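Local coordinates for quinone oxidoreductase (Thermus thermophilus, PDB 1IZ0), which binds NADPH and probably uses it to reduce quinones, as a member of the medium-chain dehydrogenase/reductase family, at residues Arg8-Leu13 and Met44-Ala48; Arg70-Leu75 and Ala91-Leu95; Ala121-Glu127 and Gly212-Tyr216. All blocks are in the same frame, centred on the assembly; numbering follows the deposited sequence.

Overall arrangement
From the N terminus, the chain forms the hairpin of strands 2-6 and 13-17, and interaction 1 packs the turn of that hairpin against the end of helix 39-46, closing a loop of 30 residues. Interaction 2 follows, closing a shorter loop of 15 residues by pairing strand 70-75 with the short strand 93-94 in the GroES-like part of the fold. Interaction 3 opens last and spans 84 residues, joining the connection between helix 108-120 and strand 128-131 to strand 212-216 of the Rossmann sheet. The three loops run in series, neither nesting nor crossing. Interactions 1 and 3 lie on opposite sides of the chain's centre, their own centres about 35 Å apart.

Interaction 1 of 3, residues Arg8-Leu13 and Met44-Ala48; sequences RLGGPL and MRLGA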
loop_
_atom_site.group_PDB
_atom_site.type_symbol
_atom_site.label_atom_id
_atom_site.label_comp_id
_atom_site.label_asym_id
_atom_site.label_seq_id
_atom_site.Cartn_x
_atom_site.Cartn_y
_atom_site.Cartn_z
ATOM N N ARG A 8 15.484 0.051 19.771
ATOM C CA ARG A 8 14.413 0.095 20.760
ATOM C C ARG A 8 13.115 0.604 20.145
ATOM O O ARG A 8 13.112 1.581 19.392
ATOM C CB ARG A 8 14.788 1.007 21.940
ATOM C CG ARG A 8 16.047 0.611 22.717
ATOM C CD ARG A 8 16.233 1.508 23.941
ATOM N NE ARG A 8 16.242 2.919 23.563
ATOM C CZ ARG A 8 17.267 3.529 22.975
ATOM N NH1 ARG A 8 18.378 2.851 22.706
ATOM N NH2 ARG A 8 17.172 4.806 22.634
ATOM N N LEU A 9 12.013 -0.065 20.464
ATOM C CA LEU A 9 10.715 0.356 19.967
ATOM C C LEU A 9 10.486 1.772 20.485
ATOM O O LEU A 9 10.776 2.071 21.645
ATOM C CB LEU A 9 9.626 -0.586 20.493
ATOM C CG LEU A 9 9.131 -1.717 19.577
ATOM C CD1 LEU A 9 10.211 -2.179 18.637
ATOM C CD2 LEU A 9 8.622 -2.864 20.434
ATOM N N GLY A 10 9.988 2.648 19.622
ATOM C CA GLY A 10 9.746 4.016 20.039
ATOM C C GLY A 10 11.032 4.816 20.138
ATOM O O GLY A 10 11.008 5.995 20.489
ATOM N N GLY A 11 12.156 4.175 19.830
ATOM C CA GLY A 11 13.440 4.850 19.890
ATOM C C GLY A 11 13.875 5.393 18.534
ATOM O O GLY A 11 13.132 5.291 17.550
ATOM N N PRO A 12 15.088 5.963 18.442
ATOM C CA PRO A 12 15.590 6.516 17.181
ATOM C C PRO A 12 16.283 5.464 16.328
ATOM O O PRO A 12 16.607 4.383 16.808
ATOM C CB PRO A 12 16.562 7.589 17.658
ATOM C CG PRO A 12 17.234 6.882 18.806
ATOM C CD PRO A 12 16.067 6.180 19.530
ATOM N N LEU A 13 16.515 5.790 15.064
ATOM C CA LEU A 13 17.200 4.881 14.148
ATOM C C LEU A 13 18.688 5.168 14.264
ATOM O O LEU A 13 19.071 6.265 14.663
ATOM C CB LEU A 13 16.763 5.150 12.705
ATOM C CG LEU A 13 15.303 4.878 12.335
ATOM C CD1 LEU A 13 15.039 5.392 10.929
ATOM C CD2 LEU A 13 15.018 3.387 12.426
HETATM N N MSE A 44 5.430 -0.588 13.234
HETATM C CA MSE A 44 6.345 -1.628 13.674
HETATM C C MSE A 44 7.449 -1.083 14.569
HETATM O O MSE A 44 7.982 -1.808 15.403
HETATM C CB MSE A 44 6.945 -2.347 12.466
HETATM C CG MSE A 44 6.397 -3.747 12.288
HETATM SE SE MSE A 44 6.775 -4.482 10.546
HETATM C CE MSE A 44 8.717 -4.503 10.644
ATOM N N ARG A 45 7.796 0.189 14.387
ATOM C CA ARG A 45 8.827 0.820 15.215
ATOM C C ARG A 45 8.280 1.055 16.614
ATOM O O ARG A 45 9.037 1.194 17.576
ATOM C CB ARG A 45 9.247 2.173 14.635
ATOM C CG ARG A 45 10.139 2.090 13.439
ATOM C CD ARG A 45 10.525 3.479 12.955
ATOM N NE ARG A 45 11.241 4.256 13.967
ATOM C CZ ARG A 45 11.941 5.350 13.689
ATOM N NH1 ARG A 45 12.008 5.778 12.437
ATOM N NH2 ARG A 45 12.570 6.018 14.652
ATOM N N LEU A 46 6.956 1.118 16.717
ATOM C CA LEU A 46 6.302 1.352 17.998
ATOM C C LEU A 46 5.790 0.059 18.613
ATOM O O LEU A 46 5.291 0.056 19.737
ATOM C CB LEU A 46 5.131 2.323 17.824
ATOM C CG LEU A 46 5.412 3.636 17.093
ATOM C CD1 LEU A 46 4.152 4.490 17.106
ATOM C CD2 LEU A 46 6.561 4.373 17.762
ATOM N N GLY A 47 5.920 -1.039 17.875
ATOM C CA GLY A 47 5.447 -2.318 18.367
ATOM C C GLY A 47 3.930 -2.340 18.377
ATOM O O GLY A 47 3.309 -3.062 19.162
ATOM N N ALA A 48 3.332 -1.550 17.489
ATOM C CA ALA A 48 1.878 -1.457 17.398
ATOM C C ALA A 48 1.307 -2.059 16.115
ATOM O O ALA A 48 0.193 -1.722 15.721
ATOM C CB ALA A 48 1.454 -0.000 17.513
HETATM O O HOH W 1 10.731 4.345 16.837
#
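Two hydrogen bonds join the hairpin turn of Arg8-Leu13 to Arg45 at the end of helix 39-46: Gly10 N donates to Arg45 O at 2.7 Å, and Arg45 NH2 donates to Gly11 O at 3.0 Å. The turn is a type II beta turn from Arg8 to Gly11, closed by Gly11 N to Arg8 O at 2.8 Å, and Gly10 takes the positive phi that favours glycine. The helix ends in a Schellman motif with Gly47, also of positive phi, as C-prime residue. Water 1 adds a bridge, donating to Gly11 O at 2.7 Å and accepting from Arg45 NE at 2.9 Å.

Arginine suits position 45 because its long side chain reaches along the turn with several donors. Leu13 CG lies over one face of its guanidinium, and outside the segments Arg45 NH1 makes a salt bridge with Glu283, while Phe286 provides a cation-pi partner. Much of the packing is at the surface. Leu46 CD2 approaches Gly10 CA at 3.9 Å, and Leu9 lies across the helix end. An ideal CB on Gly47 would lie only 2.7 Å from Leu9 CD2, so this crowding, as well as the positive phi, makes glycine suit the place; Leu9 CG rests 3.7 Å from Gly47 N.

Interaction 2 of 3, residues Arg70-Leu75 and Ala91-Leu95; sequences RRYAAL and ALLPL
Tyr72 lays its ring beside Leu92, whose CD1 sits over one ring face, with Tyr72 CD1 3.9 Å from Leu92 CB; Tyr72 has chi1 m (-64°) and chi2 -86°. Strand 70-75 is extended throughout, and Ala91-Leu95 runs past it antiparallel, the end-to-end directions being 129° apart. Ala73 and Leu93 form an antiparallel hydrogen-bonded pair, CA-CA 5.0 Å: Ala73 N donates to Leu93 O at 3.0 Å, and Leu93 N to Ala73 O at 2.9 Å. Tyr72 lies nearest Pro94 (CA-CA 5.1 Å), and Ala74 nearest Leu92 (5.3 Å).

This short pairing, with 93-94 only weakly bonded, adds to the sheet of the GroES-like domain, where strand 62-67 bonds the other side of 70-75. Alanine is small enough at 73 for its CB to lie 4.1 Å from Leu93 CB and 3.9 Å from Leu95 CD2. Leu93 is t, m; Leu95 is m, t, with CD1 3.6 Å from Arg71 CG. The charged end of Arg71 turns to Glu33.

Arg70 has all four chi angles near 180°, its NH1 3.5 Å from Pro94 CB. Water 3 accepts from Arg70 NE (2.9 Å) and Leu95 N (3.1 Å) and donates to Arg71 O (2.8 Å); water 2 links Arg70 NH1 (2.8 Å) to Leu95 O (2.6 Å). Pro94 costs no bond to strand 70-75, its N facing away; beyond it, water 3 replaces direct pairing.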
loop_
_atom_site.group_PDB
_atom_site.type_symbol
_atom_site.label_atom_id
_atom_site.label_comp_id
_atom_site.label_asym_id
_atom_site.label_seq_id
_atom_site.Cartn_x
_atom_site.Cartn_y
_atom_site.Cartn_z
ATOM N N ARG A 70 20.200 -7.498 -13.140
ATOM C CA ARG A 70 18.763 -7.308 -13.345
ATOM C C ARG A 70 18.043 -6.731 -12.118
ATOM O O ARG A 70 18.260 -7.182 -10.995
ATOM C CB ARG A 70 18.116 -8.636 -13.746
ATOM C CG ARG A 70 16.694 -8.476 -14.248
ATOM C CD ARG A 70 16.056 -9.810 -14.610
ATOM N NE ARG A 70 14.692 -9.631 -15.106
ATOM C CZ ARG A 70 13.883 -10.631 -15.435
ATOM N NH1 ARG A 70 12.660 -10.376 -15.879
ATOM N NH2 ARG A 70 14.296 -11.888 -15.318
ATOM N N ARG A 71 17.178 -5.744 -12.346
ATOM C CA ARG A 71 16.430 -5.104 -11.265
ATOM C C ARG A 71 15.115 -5.807 -10.911
ATOM O O ARG A 71 14.317 -6.159 -11.788
ATOM C CB ARG A 71 16.145 -3.647 -11.625
ATOM C CG ARG A 71 15.327 -2.888 -10.581
ATOM C CD ARG A 71 15.227 -1.421 -10.967
ATOM N NE ARG A 71 16.550 -0.819 -11.079
ATOM C CZ ARG A 71 16.858 0.155 -11.930
ATOM N NH1 ARG A 71 15.932 0.642 -12.751
ATOM N NH2 ARG A 71 18.092 0.645 -11.963
ATOM N N TYR A 72 14.894 -5.984 -9.613
ATOM C CA TYR A 72 13.704 -6.648 -9.093
ATOM C C TYR A 72 13.125 -5.861 -7.927
ATOM O O TYR A 72 13.814 -5.047 -7.306
ATOM C CB TYR A 72 14.058 -8.035 -8.553
ATOM C CG TYR A 72 14.575 -9.034 -9.559
ATOM C CD1 TYR A 72 13.697 -9.811 -10.311
ATOM C CD2 TYR A 72 15.946 -9.239 -9.721
ATOM C CE1 TYR A 72 14.168 -10.781 -11.198
ATOM C CE2 TYR A 72 16.432 -10.206 -10.603
ATOM C CZ TYR A 72 15.535 -10.976 -11.335
ATOM O OH TYR A 72 16.003 -11.962 -12.178
ATOM N N ALA A 73 11.857 -6.125 -7.632
ATOM C CA ALA A 73 11.173 -5.508 -6.501
ATOM C C ALA A 73 10.924 -6.679 -5.559
ATOM O O ALA A 73 10.810 -7.821 -6.009
ATOM C CB ALA A 73 9.849 -4.897 -6.937
ATOM N N ALA A 74 10.848 -6.424 -4.260
ATOM C CA ALA A 74 10.608 -7.522 -3.338
ATOM C C ALA A 74 10.046 -7.081 -2.004
ATOM O O ALA A 74 10.303 -5.970 -1.542
ATOM C CB ALA A 74 11.899 -8.307 -3.109
ATOM N N LEU A 75 9.264 -7.963 -1.397
ATOM C CA LEU A 75 8.704 -7.712 -0.084
ATOM C C LEU A 75 9.514 -8.586 0.852
ATOM O O LEU A 75 9.600 -9.800 0.663
ATOM C CB LEU A 75 7.229 -8.099 -0.025
ATOM C CG LEU A 75 6.305 -7.064 -0.660
ATOM C CD1 LEU A 75 4.866 -7.439 -0.426
ATOM C CD2 LEU A 75 6.596 -5.705 -0.042
ATOM N N ALA A 91 10.575 -14.781 -4.042
ATOM C CA ALA A 91 9.886 -13.525 -3.740
ATOM C C ALA A 91 10.229 -12.420 -4.738
ATOM O O ALA A 91 9.590 -11.367 -4.750
ATOM C CB ALA A 91 10.227 -13.063 -2.311
ATOM N N LEU A 92 11.235 -12.656 -5.575
ATOM C CA LEU A 92 11.651 -11.658 -6.560
ATOM C C LEU A 92 10.544 -11.329 -7.543
ATOM O O LEU A 92 9.876 -12.215 -8.069
ATOM C CB LEU A 92 12.879 -12.143 -7.329
ATOM C CG LEU A 92 14.126 -12.347 -6.474
ATOM C CD1 LEU A 92 15.223 -12.980 -7.319
ATOM C CD2 LEU A 92 14.576 -11.010 -5.900
ATOM N N LEU A 93 10.367 -10.043 -7.802
ATOM C CA LEU A 93 9.334 -9.579 -8.714
ATOM C C LEU A 93 9.970 -8.866 -9.915
ATOM O O LEU A 93 10.524 -7.777 -9.771
ATOM C CB LEU A 93 8.399 -8.635 -7.953
ATOM C CG LEU A 93 7.078 -8.225 -8.593
ATOM C CD1 LEU A 93 7.314 -7.142 -9.627
ATOM C CD2 LEU A 93 6.420 -9.457 -9.211
ATOM N N PRO A 94 9.896 -9.477 -11.114
ATOM C CA PRO A 94 10.463 -8.901 -12.341
ATOM C C PRO A 94 9.777 -7.586 -12.695
ATOM O O PRO A 94 8.558 -7.449 -12.552
ATOM C CB PRO A 94 10.194 -9.980 -13.397
ATOM C CG PRO A 94 10.039 -11.227 -12.609
ATOM C CD PRO A 94 9.261 -10.772 -11.408
ATOM N N LEU A 95 10.561 -6.629 -13.173
ATOM C CA LEU A 95 10.033 -5.319 -13.532
ATOM C C LEU A 95 10.157 -5.064 -15.023
ATOM O O LEU A 95 11.028 -5.628 -15.684
ATOM C CB LEU A 95 10.792 -4.234 -12.766
ATOM C CG LEU A 95 10.784 -4.374 -11.241
ATOM C CD1 LEU A 95 11.776 -3.412 -10.624
ATOM C CD2 LEU A 95 9.392 -4.103 -10.714
HETATM O O HOH W 2 11.114 -8.114 -16.593
HETATM O O HOH W 3 13.451 -7.206 -14.245
HETATM O O HOH W 4 7.249 -9.957 -3.253
#

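Interaction 3 of 3, residues Ala121-Glu127 and Gly212-Tyr216; sequences AQARPGE and GRLVY
Arg213, on strand 212-216, has its CA-to-CB bond pointing toward Ala121-Glu127, and the end of its side chain meets that loop through the edge of the guanidinium. Its chi1 is p (38°), chi2 -113°, chi3 120° and chi4 90°. Arg213 NH2 bonds Glu127 OE2 at 2.6 Å and Arg213 NH1 bonds Glu127 OE1 at 3.3 Å, a bidentate salt bridge with the NH1-OE1 arm the longer, while Arg213 NH1 also donates to Ala121 O at 2.8 Å. Arginine fits here because its planar group can serve a carboxylate and a carbonyl at once.

Ala121 is the first residue after helix 108-120 to leave helical angles. Ala121 CA lies 6.5 Å from Arg213 CA, the nearest pair in the register, and the small Ala121 CB points toward the strand, 3.9 Å from Arg213 CG and from Val215 CG2. Gln122, with phi 48° and psi 51°, is the C-prime residue of a Schellman motif that ends the helix. The loop leads into strand 128-131, and so joins this helix-to-strand connection to another strand of the same parallel Rossmann sheet, with 190-195 between them.

Glu127 (chi1 m, chi2 t, chi3 -61°) closes a type II beta turn from Arg124, with Glu127 N to Arg124 O at 3.0 Å. Gly126 at its third position has phi 86°, which calls for glycine. Glu127 OE1 also accepts from Arg124 N at 2.7 Å.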
loop_
_atom_site.group_PDB
_atom_site.type_symbol
_atom_site.label_atom_id
_atom_site.label_comp_id
_atom_site.label_asym_id
_atom_site.label_seq_id
_atom_site.Cartn_x
_atom_site.Cartn_y
_atom_site.Cartn_z
ATOM N N ALA A 121 -13.457 -8.676 -2.239
ATOM C CA ALA A 121 -14.813 -8.156 -2.076
ATOM C C ALA A 121 -15.606 -8.433 -3.358
ATOM O O ALA A 121 -16.701 -7.907 -3.556
ATOM C CB ALA A 121 -14.775 -6.662 -1.787
ATOM N N GLN A 122 -15.039 -9.267 -4.226
ATOM C CA GLN A 122 -15.674 -9.625 -5.490
ATOM C C GLN A 122 -16.193 -8.406 -6.264
ATOM O O GLN A 122 -17.353 -8.365 -6.676
ATOM C CB GLN A 122 -16.821 -10.608 -5.232
ATOM C CG GLN A 122 -16.376 -11.915 -4.581
ATOM C CD GLN A 122 -17.552 -12.810 -4.211
ATOM O OE1 GLN A 122 -18.329 -13.224 -5.072
ATOM N NE2 GLN A 122 -17.683 -13.112 -2.925
ATOM N N ALA A 123 -15.330 -7.412 -6.459
ATOM C CA ALA A 123 -15.711 -6.212 -7.193
ATOM C C ALA A 123 -16.002 -6.609 -8.639
ATOM O O ALA A 123 -15.189 -7.263 -9.289
ATOM C CB ALA A 123 -14.584 -5.196 -7.150
ATOM N N ARG A 124 -17.159 -6.209 -9.142
ATOM C CA ARG A 124 -17.544 -6.545 -10.506
ATOM C C ARG A 124 -17.576 -5.276 -11.368
ATOM O O ARG A 124 -17.810 -4.175 -10.858
ATOM C CB ARG A 124 -18.926 -7.204 -10.490
ATOM C CG ARG A 124 -19.051 -8.470 -11.330
ATOM C CD ARG A 124 -18.749 -9.741 -10.540
ATOM N NE ARG A 124 -17.330 -9.942 -10.263
ATOM C CZ ARG A 124 -16.841 -11.008 -9.628
ATOM N NH1 ARG A 124 -17.662 -11.964 -9.209
ATOM N NH2 ARG A 124 -15.535 -11.119 -9.403
ATOM N N PRO A 125 -17.331 -5.412 -12.687
ATOM C CA PRO A 125 -17.343 -4.255 -13.592
ATOM C C PRO A 125 -18.598 -3.399 -13.394
ATOM O O PRO A 125 -19.697 -3.928 -13.238
ATOM C CB PRO A 125 -17.299 -4.901 -14.972
ATOM C CG PRO A 125 -16.466 -6.136 -14.731
ATOM C CD PRO A 125 -17.031 -6.658 -13.422
ATOM N N GLY A 126 -18.432 -2.079 -13.392
ATOM C CA GLY A 126 -19.573 -1.197 -13.211
ATOM C C GLY A 126 -19.946 -0.906 -11.762
ATOM O O GLY A 126 -20.754 -0.018 -11.502
ATOM N N GLU A 127 -19.377 -1.637 -10.808
ATOM C CA GLU A 127 -19.699 -1.380 -9.407
ATOM C C GLU A 127 -19.087 -0.068 -8.895
ATOM O O GLU A 127 -18.031 0.383 -9.370
ATOM C CB GLU A 127 -19.268 -2.569 -8.527
ATOM C CG GLU A 127 -20.126 -3.823 -8.776
ATOM C CD GLU A 127 -20.062 -4.855 -7.648
ATOM O OE1 GLU A 127 -18.966 -5.374 -7.354
ATOM O OE2 GLU A 127 -21.124 -5.157 -7.059
ATOM N N GLY A 212 -23.788 -4.260 -0.363
ATOM C CA GLY A 212 -22.509 -3.574 -0.276
ATOM C C GLY A 212 -21.468 -4.211 0.624
ATOM O O GLY A 212 -21.798 -4.941 1.560
ATOM N N ARG A 213 -20.195 -3.959 0.338
ATOM C CA ARG A 213 -19.151 -4.506 1.187
ATOM C C ARG A 213 -18.032 -3.532 1.497
ATOM O O ARG A 213 -17.519 -2.829 0.617
ATOM C CB ARG A 213 -18.580 -5.811 0.608
ATOM C CG ARG A 213 -18.441 -5.863 -0.893
ATOM C CD ARG A 213 -19.395 -6.891 -1.488
ATOM N NE ARG A 213 -20.330 -6.265 -2.420
ATOM C CZ ARG A 213 -20.122 -6.115 -3.727
ATOM N NH1 ARG A 213 -18.999 -6.551 -4.295
ATOM N NH2 ARG A 213 -21.051 -5.521 -4.469
ATOM N N LEU A 214 -17.673 -3.497 2.777
ATOM C CA LEU A 214 -16.614 -2.643 3.285
ATOM C C LEU A 214 -15.380 -3.492 3.590
ATOM O O LEU A 214 -15.475 -4.520 4.268
ATOM C CB LEU A 214 -17.086 -1.931 4.557
ATOM C CG LEU A 214 -16.132 -0.901 5.179
ATOM C CD1 LEU A 214 -16.942 0.294 5.664
ATOM C CD2 LEU A 214 -15.338 -1.532 6.328
ATOM N N VAL A 215 -14.230 -3.063 3.076
ATOM C CA VAL A 215 -12.977 -3.764 3.305
ATOM C C VAL A 215 -12.197 -2.940 4.318
ATOM O O VAL A 215 -11.802 -1.813 4.038
ATOM C CB VAL A 215 -12.151 -3.884 2.009
ATOM C CG1 VAL A 215 -10.883 -4.667 2.278
ATOM C CG2 VAL A 215 -12.975 -4.575 0.926
ATOM N N TYR A 216 -11.988 -3.497 5.503
ATOM C CA TYR A 216 -11.274 -2.776 6.541
ATOM C C TYR A 216 -9.771 -2.981 6.408
ATOM O O TYR A 216 -9.234 -4.027 6.773
ATOM C CB TYR A 216 -11.767 -3.240 7.909
ATOM C CG TYR A 216 -11.445 -2.291 9.034
ATOM C CD1 TYR A 216 -10.209 -2.336 9.682
ATOM C CD2 TYR A 216 -12.383 -1.352 9.465
ATOM C CE1 TYR A 216 -9.915 -1.472 10.739
ATOM C CE2 TYR A 216 -12.103 -0.482 10.518
ATOM C CZ TYR A 216 -10.868 -0.549 11.152
ATOM O OH TYR A 216 -10.591 0.296 12.205
#